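Local coordinates for protein alpha,alpha-trehalose-phosphate synthase (UDP-forming) (Burkholderia multivorans, PDB 5UOF) that belongs to glycosyltransferase family 20, an enzyme family of the GT-B clan whose members are built from two Rossmann-like domains, at residues K256-A261 and F359-V364; R348-E351 and A357-R360. One frame throughout, in Å; residues are numbered along the deposited sequence. Where two conformers were deposited one is given.

Contact 1: residues K256-A261 and F359-V364. With NA (sodium ion), chain C; EDO (1,2-ethanediol), chain E.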
loop_
_atom_site.group_PDB
_atom_site.type_symbol
_atom_site.label_atom_id
_atom_site.label_comp_id
_atom_site.label_asym_id
_atom_site.label_seq_id
_atom_site.Cartn_x
_atom_site.Cartn_y
_atom_site.Cartn_z
ATOM N N LYS A 256 3.519 -19.123 -38.544
ATOM C CA LYS A 256 3.823 -20.481 -38.981
ATOM C C LYS A 256 5.047 -21.032 -38.247
ATOM O O LYS A 256 5.071 -22.211 -37.871
ATOM C CB LYS A 256 4.037 -20.492 -40.499
ATOM C CG LYS A 256 4.441 -21.835 -41.087
ATOM C CD LYS A 256 3.228 -22.714 -41.275
ATOM C CE LYS A 256 3.622 -24.151 -41.552
ATOM N NZ LYS A 256 2.595 -25.084 -41.009
ATOM N N MET A 257 6.068 -20.193 -38.023
ATOM C CA MET A 257 7.264 -20.630 -37.302
ATOM C C MET A 257 6.911 -21.087 -35.892
ATOM O O MET A 257 7.272 -22.191 -35.465
ATOM C CB MET A 257 8.290 -19.491 -37.243
ATOM C CG MET A 257 9.080 -19.220 -38.530
ATOM S SD MET A 257 9.965 -17.631 -38.500
ATOM C CE MET A 257 10.721 -17.678 -36.876
ATOM N N LEU A 258 6.206 -20.232 -35.152
ATOM C CA LEU A 258 5.824 -20.560 -33.783
ATOM C C LEU A 258 4.967 -21.817 -33.733
ATOM O O LEU A 258 5.176 -22.683 -32.871
ATOM C CB LEU A 258 5.086 -19.382 -33.154
ATOM C CG LEU A 258 4.594 -19.587 -31.723
ATOM C CD1 LEU A 258 5.757 -19.945 -30.803
ATOM C CD2 LEU A 258 3.887 -18.334 -31.238
ATOM N N ARG A 259 3.998 -21.942 -34.644
ATOM C CA ARG A 259 3.142 -23.123 -34.647
ATOM C C ARG A 259 3.960 -24.392 -34.852
ATOM O O ARG A 259 3.747 -25.399 -34.165
ATOM C CB ARG A 259 2.069 -22.996 -35.724
ATOM C CG ARG A 259 1.102 -24.170 -35.748
ATOM C CD ARG A 259 0.020 -23.987 -36.797
ATOM N NE ARG A 259 -0.562 -22.646 -36.758
ATOM C CZ ARG A 259 -1.455 -22.237 -35.860
ATOM N NH1 ARG A 259 -1.871 -23.059 -34.906
ATOM N NH2 ARG A 259 -1.926 -20.999 -35.912
ATOM N N ASP A 260 4.899 -24.364 -35.802
ATOM C CA ASP A 260 5.763 -25.519 -36.020
ATOM C C ASP A 260 6.623 -25.793 -34.793
ATOM O O ASP A 260 6.805 -26.949 -34.400
ATOM C CB ASP A 260 6.651 -25.295 -37.251
ATOM C CG ASP A 260 5.858 -25.172 -38.550
ATOM O OD1 ASP A 260 4.754 -25.752 -38.659
ATOM O OD2 ASP A 260 6.360 -24.496 -39.475
ATOM N N ALA A 261 7.163 -24.739 -34.177
ATOM C CA ALA A 261 8.029 -24.918 -33.017
ATOM C C ALA A 261 7.279 -25.539 -31.846
ATOM O O ALA A 261 7.883 -26.246 -31.030
ATOM C CB ALA A 261 8.633 -23.578 -32.603
ATOM N N PHE A 359 -1.805 -14.371 -29.994
ATOM C CA PHE A 359 -2.897 -14.531 -29.039
ATOM C C PHE A 359 -3.957 -15.473 -29.588
ATOM O O PHE A 359 -4.468 -16.341 -28.871
ATOM C CB PHE A 359 -3.544 -13.179 -28.722
ATOM C CG PHE A 359 -2.671 -12.225 -27.951
ATOM C CD1 PHE A 359 -1.595 -12.673 -27.207
ATOM C CD2 PHE A 359 -2.949 -10.861 -27.978
ATOM C CE1 PHE A 359 -0.810 -11.774 -26.489
ATOM C CE2 PHE A 359 -2.177 -9.966 -27.268
ATOM C CZ PHE A 359 -1.100 -10.416 -26.529
ATOM N N ARG A 360 -4.316 -15.307 -30.855
ATOM C CA ARG A 360 -5.385 -16.140 -31.395
ATOM C C ARG A 360 -4.986 -17.612 -31.395
ATOM O O ARG A 360 -5.812 -18.482 -31.107
ATOM C CB ARG A 360 -5.762 -15.683 -32.803
ATOM C CG ARG A 360 -7.028 -16.383 -33.359
ATOM C CD ARG A 360 -7.458 -15.675 -34.643
ATOM N NE ARG A 360 -8.733 -16.121 -35.228
ATOM C CZ ARG A 360 -9.903 -15.497 -35.062
ATOM N NH1 ARG A 360 -9.995 -14.416 -34.297
ATOM N NH2 ARG A 360 -10.991 -15.944 -35.685
ATOM N N MET A 361 -3.718 -17.909 -31.704
ATOM C CA MET A 361 -3.208 -19.281 -31.739
ATOM C C MET A 361 -3.217 -19.915 -30.359
ATOM O O MET A 361 -3.398 -21.129 -30.219
ATOM C CB MET A 361 -1.775 -19.287 -32.285
ATOM C CG MET A 361 -1.098 -20.648 -32.315
ATOM S SD MET A 361 0.652 -20.601 -32.779
ATOM C CE MET A 361 0.707 -19.062 -33.678
ATOM N N SER A 362 -2.992 -19.103 -29.334
ATOM C CA SER A 362 -2.783 -19.626 -27.993
ATOM C C SER A 362 -4.085 -20.122 -27.363
ATOM O O SER A 362 -5.192 -19.791 -27.787
ATOM C CB SER A 362 -2.175 -18.550 -27.110
ATOM O OG SER A 362 -3.174 -17.609 -26.776
ATOM N N GLN A 363 -3.932 -20.921 -26.309
ATOM C CA GLN A 363 -5.064 -21.414 -25.541
ATOM C C GLN A 363 -5.289 -20.659 -24.238
ATOM O O GLN A 363 -6.395 -20.726 -23.689
ATOM C CB GLN A 363 -4.862 -22.898 -25.221
ATOM C CG GLN A 363 -5.091 -23.819 -26.420
ATOM C CD GLN A 363 -3.957 -23.796 -27.429
ATOM O OE1 GLN A 363 -2.785 -23.611 -27.085
ATOM N NE2 GLN A 363 -4.307 -23.986 -28.693
ATOM N N VAL A 364 -4.268 -19.977 -23.719
ATOM C CA VAL A 364 -4.354 -19.260 -22.447
ATOM C C VAL A 364 -3.650 -17.925 -22.628
ATOM O O VAL A 364 -2.556 -17.863 -23.190
ATOM C CB VAL A 364 -3.719 -20.041 -21.280
ATOM C CG1 VAL A 364 -3.912 -19.277 -19.951
ATOM C CG2 VAL A 364 -4.323 -21.442 -21.175
HETATM NA NA NA C . -6.928 -19.071 -29.108
HETATM C C1 EDO E . -0.505 -24.161 -31.648
HETATM O O1 EDO E . 0.635 -24.873 -31.151
HETATM C C2 EDO E . -1.347 -23.740 -30.452
HETATM O O2 EDO E . -1.524 -24.885 -29.614
HETATM O O HOH W 1 -3.680 -22.875 -32.555
HETATM O O HOH W 2 -8.786 -19.041 -30.687
HETATM O O HOH W 3 -7.922 -21.288 -28.381
#
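Met361, on the last turn of helix 352-361, reaches across to Leu258 and Arg259 of helix 253-262, joining two helices that flank the six-stranded parallel sheet in one Rossmann-like half of this GT-B glycosyltransferase. The tight part is built around the methionine. With CG anti to the backbone N (chi1 177°) and SD continuing the extended line, the chain bends only at its end, which carries CE to Leu258 CD2 at 4.1 Å. The Arg259 guanidinium lies over the thioether: SD sits 3.9 Å from its plane, displaced toward the rim, and Met361 CG comes within 3.6 Å of Arg259 NH1, a van der Waals contact. Met361 and Arg259 each have a second conformer, so this packing is not rigid. The outer side is looser and wet. There a water in the guanidinium plane accepts from Arg259 NH1 and donates to Met361 O, while a 1,2-ethanediol molecule touches Met361 CG and its O2 accepts a weak hydrogen bond from Gln363 NE2. Beyond Met361 the chain leaves the helix at Ser362, whose OG hydrogen-bonds to Phe359 O at 2.8 Å. At this turn a sodium ion lies 2.4 Å from Arg360 O and 2.3 Å from Ser362 O, with Gln385 OE1 and two waters completing the ligands.

Contact 2: residues R348-E351 and A357-R360. With NA (sodium ion), chain C; EDO (1,2-ethanediol), chain O.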
loop_
_atom_site.group_PDB
_atom_site.type_symbol
_atom_site.label_atom_id
_atom_site.label_comp_id
_atom_site.label_asym_id
_atom_site.label_seq_id
_atom_site.Cartn_x
_atom_site.Cartn_y
_atom_site.Cartn_z
ATOM N N ARG A 348 12.104 -9.007 -26.929
ATOM C CA ARG A 348 11.978 -8.649 -28.333
ATOM C C ARG A 348 10.696 -7.864 -28.570
ATOM O O ARG A 348 9.684 -8.063 -27.892
ATOM C CB ARG A 348 11.931 -9.891 -29.249
ATOM C CG ARG A 348 13.010 -10.921 -29.008
ATOM C CD ARG A 348 14.302 -10.538 -29.704
ATOM N NE ARG A 348 15.377 -11.475 -29.393
ATOM C CZ ARG A 348 16.387 -11.204 -28.570
ATOM N NH1 ARG A 348 16.472 -10.016 -27.981
ATOM N NH2 ARG A 348 17.314 -12.124 -28.334
ATOM N N LYS A 349 10.747 -7.008 -29.580
ATOM C CA LYS A 349 9.593 -6.250 -30.041
ATOM C C LYS A 349 9.007 -6.933 -31.272
ATOM O O LYS A 349 9.726 -7.199 -32.241
ATOM C CB LYS A 349 9.996 -4.810 -30.367
ATOM C CG LYS A 349 8.972 -4.018 -31.174
ATOM C CD LYS A 349 7.752 -3.645 -30.344
ATOM C CE LYS A 349 6.763 -2.805 -31.152
ATOM N NZ LYS A 349 7.338 -1.493 -31.590
ATOM N N TYR A 350 7.703 -7.219 -31.237
ATOM C CA TYR A 350 6.996 -7.786 -32.384
ATOM C C TYR A 350 5.916 -6.827 -32.863
ATOM O O TYR A 350 5.311 -6.120 -32.055
ATOM C CB TYR A 350 6.351 -9.143 -32.031
ATOM C CG TYR A 350 7.389 -10.166 -31.663
ATOM C CD1 TYR A 350 8.043 -10.896 -32.647
ATOM C CD2 TYR A 350 7.744 -10.380 -30.335
ATOM C CE1 TYR A 350 9.008 -11.819 -32.326
ATOM C CE2 TYR A 350 8.714 -11.301 -30.001
ATOM C CZ TYR A 350 9.339 -12.016 -31.000
ATOM O OH TYR A 350 10.320 -12.921 -30.685
ATOM N N GLU A 351 5.686 -6.807 -34.181
ATOM C CA GLU A 351 4.548 -6.091 -34.748
ATOM C C GLU A 351 3.273 -6.396 -33.977
ATOM O O GLU A 351 3.017 -7.542 -33.602
ATOM C CB GLU A 351 4.326 -6.489 -36.203
ATOM C CG GLU A 351 5.200 -5.848 -37.220
ATOM C CD GLU A 351 4.733 -6.231 -38.607
ATOM O OE1 GLU A 351 3.581 -5.893 -38.959
ATOM O OE2 GLU A 351 5.495 -6.912 -39.320
ATOM N N ALA A 357 -2.110 -12.314 -33.697
ATOM C CA ALA A 357 -2.121 -13.661 -34.263
ATOM C C ALA A 357 -1.560 -14.686 -33.279
ATOM O O ALA A 357 -2.057 -15.818 -33.211
ATOM C CB ALA A 357 -1.348 -13.687 -35.586
ATOM N N PHE A 358 -0.529 -14.316 -32.505
ATOM C CA PHE A 358 -0.047 -15.222 -31.462
ATOM C C PHE A 358 -1.128 -15.448 -30.413
ATOM O O PHE A 358 -1.321 -16.575 -29.940
ATOM C CB PHE A 358 1.204 -14.673 -30.767
ATOM C CG PHE A 358 2.400 -14.479 -31.660
ATOM C CD1 PHE A 358 2.542 -15.156 -32.856
ATOM C CD2 PHE A 358 3.411 -13.606 -31.263
ATOM C CE1 PHE A 358 3.671 -14.958 -33.654
ATOM C CE2 PHE A 358 4.529 -13.404 -32.044
ATOM C CZ PHE A 358 4.658 -14.069 -33.248
ATOM N N PHE A 359 -1.805 -14.371 -29.994
ATOM C CA PHE A 359 -2.897 -14.531 -29.039
ATOM C C PHE A 359 -3.957 -15.473 -29.588
ATOM O O PHE A 359 -4.468 -16.341 -28.871
ATOM C CB PHE A 359 -3.544 -13.179 -28.722
ATOM C CG PHE A 359 -2.671 -12.225 -27.951
ATOM C CD1 PHE A 359 -1.595 -12.673 -27.207
ATOM C CD2 PHE A 359 -2.949 -10.861 -27.978
ATOM C CE1 PHE A 359 -0.810 -11.774 -26.489
ATOM C CE2 PHE A 359 -2.177 -9.966 -27.268
ATOM C CZ PHE A 359 -1.100 -10.416 -26.529
ATOM N N ARG A 360 -4.316 -15.307 -30.855
ATOM C CA ARG A 360 -5.385 -16.140 -31.395
ATOM C C ARG A 360 -4.986 -17.612 -31.395
ATOM O O ARG A 360 -5.812 -18.482 -31.107
ATOM C CB ARG A 360 -5.762 -15.683 -32.803
ATOM C CG ARG A 360 -7.028 -16.383 -33.359
ATOM C CD ARG A 360 -7.458 -15.675 -34.643
ATOM N NE ARG A 360 -8.733 -16.121 -35.228
ATOM C CZ ARG A 360 -9.903 -15.497 -35.062
ATOM N NH1 ARG A 360 -9.995 -14.416 -34.297
ATOM N NH2 ARG A 360 -10.991 -15.944 -35.685
HETATM NA NA NA C . -6.928 -19.071 -29.108
HETATM C C1 EDO O . 11.712 -9.280 -33.661
HETATM O O1 EDO O . 12.368 -8.388 -32.755
HETATM C C2 EDO O . 12.697 -10.387 -33.996
HETATM O O2 EDO O . 12.604 -10.680 -35.390
HETATM O O HOH W 2 -8.786 -19.041 -30.687
HETATM O O HOH W 3 -7.922 -21.288 -28.381
#
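Tyr350 and Phe358 each turn CG beside the backbone N and anti to the carbonyl carbon (chi1 -63° and -62°), and from the loop and the helix their rings meet in an edge-to-face pair. The ring centroids are 5.9 Å apart and the planes stand at 76°, close to a T. Phe358 supplies the edge: its CE2 lies 4.3 Å from Tyr350 CG and the same distance above the tyrosine plane, displaced toward the rim, over the CG end of the ring rather than the hydroxyl end. Seen from the phenylalanine, Tyr350 CG lies close to the ring plane. The touch is small, 66 Å² over both sides, and carried by the two rings. Away from Phe358, a 1,2-ethanediol molecule rests by the tyrosine, with C1 3.9 Å from Tyr350 CE1, and its O1 donates to Lys349 O at 2.9 Å. Just past the tyrosine, Glu351 takes the N-cap position of helix 352-361, and its OE1 is hydrogen-bonded to Tyr249 OH. The pair thus ties the loop that connects strand 343-346 of the parallel sheet to helix 352-361, in a Rossmann-like half of this GT-B protein, to the side of that same helix, two turns further on. Phe358 is buried, and its ring also packs on Val255 of helix 253-262 and on Met269 of strand 266-271. Phe359, the next residue, meets Tyr381 of helix 376-384 edge-to-face and touches Val271, so that helix 352-361 is set between helix 253-262, strand 266-271 and helix 376-384.

Overall arrangement
From the N terminus, the chain passes through the ten-stranded sheet before helix 253-262 opens contact 1. It then runs through strands 266-271, 301-306 and 343-346 of the parallel sheet. Contact 1 closes this excursion of 97 intervening residues when helix 352-361 returns beside helix 253-262. Contact 2 is local, with five helical residues between its segments, and its first segment falls inside the larger loop. Both end on helix 352-361, sharing Phe359 and Arg360. Their centres are about 10 Å apart, and Leu258 CD2 touches Phe358 CD1 at 3.8 Å. Together they fasten helix 352-361 to its entry loop and to helix 253-262, just ahead of strand 364-367.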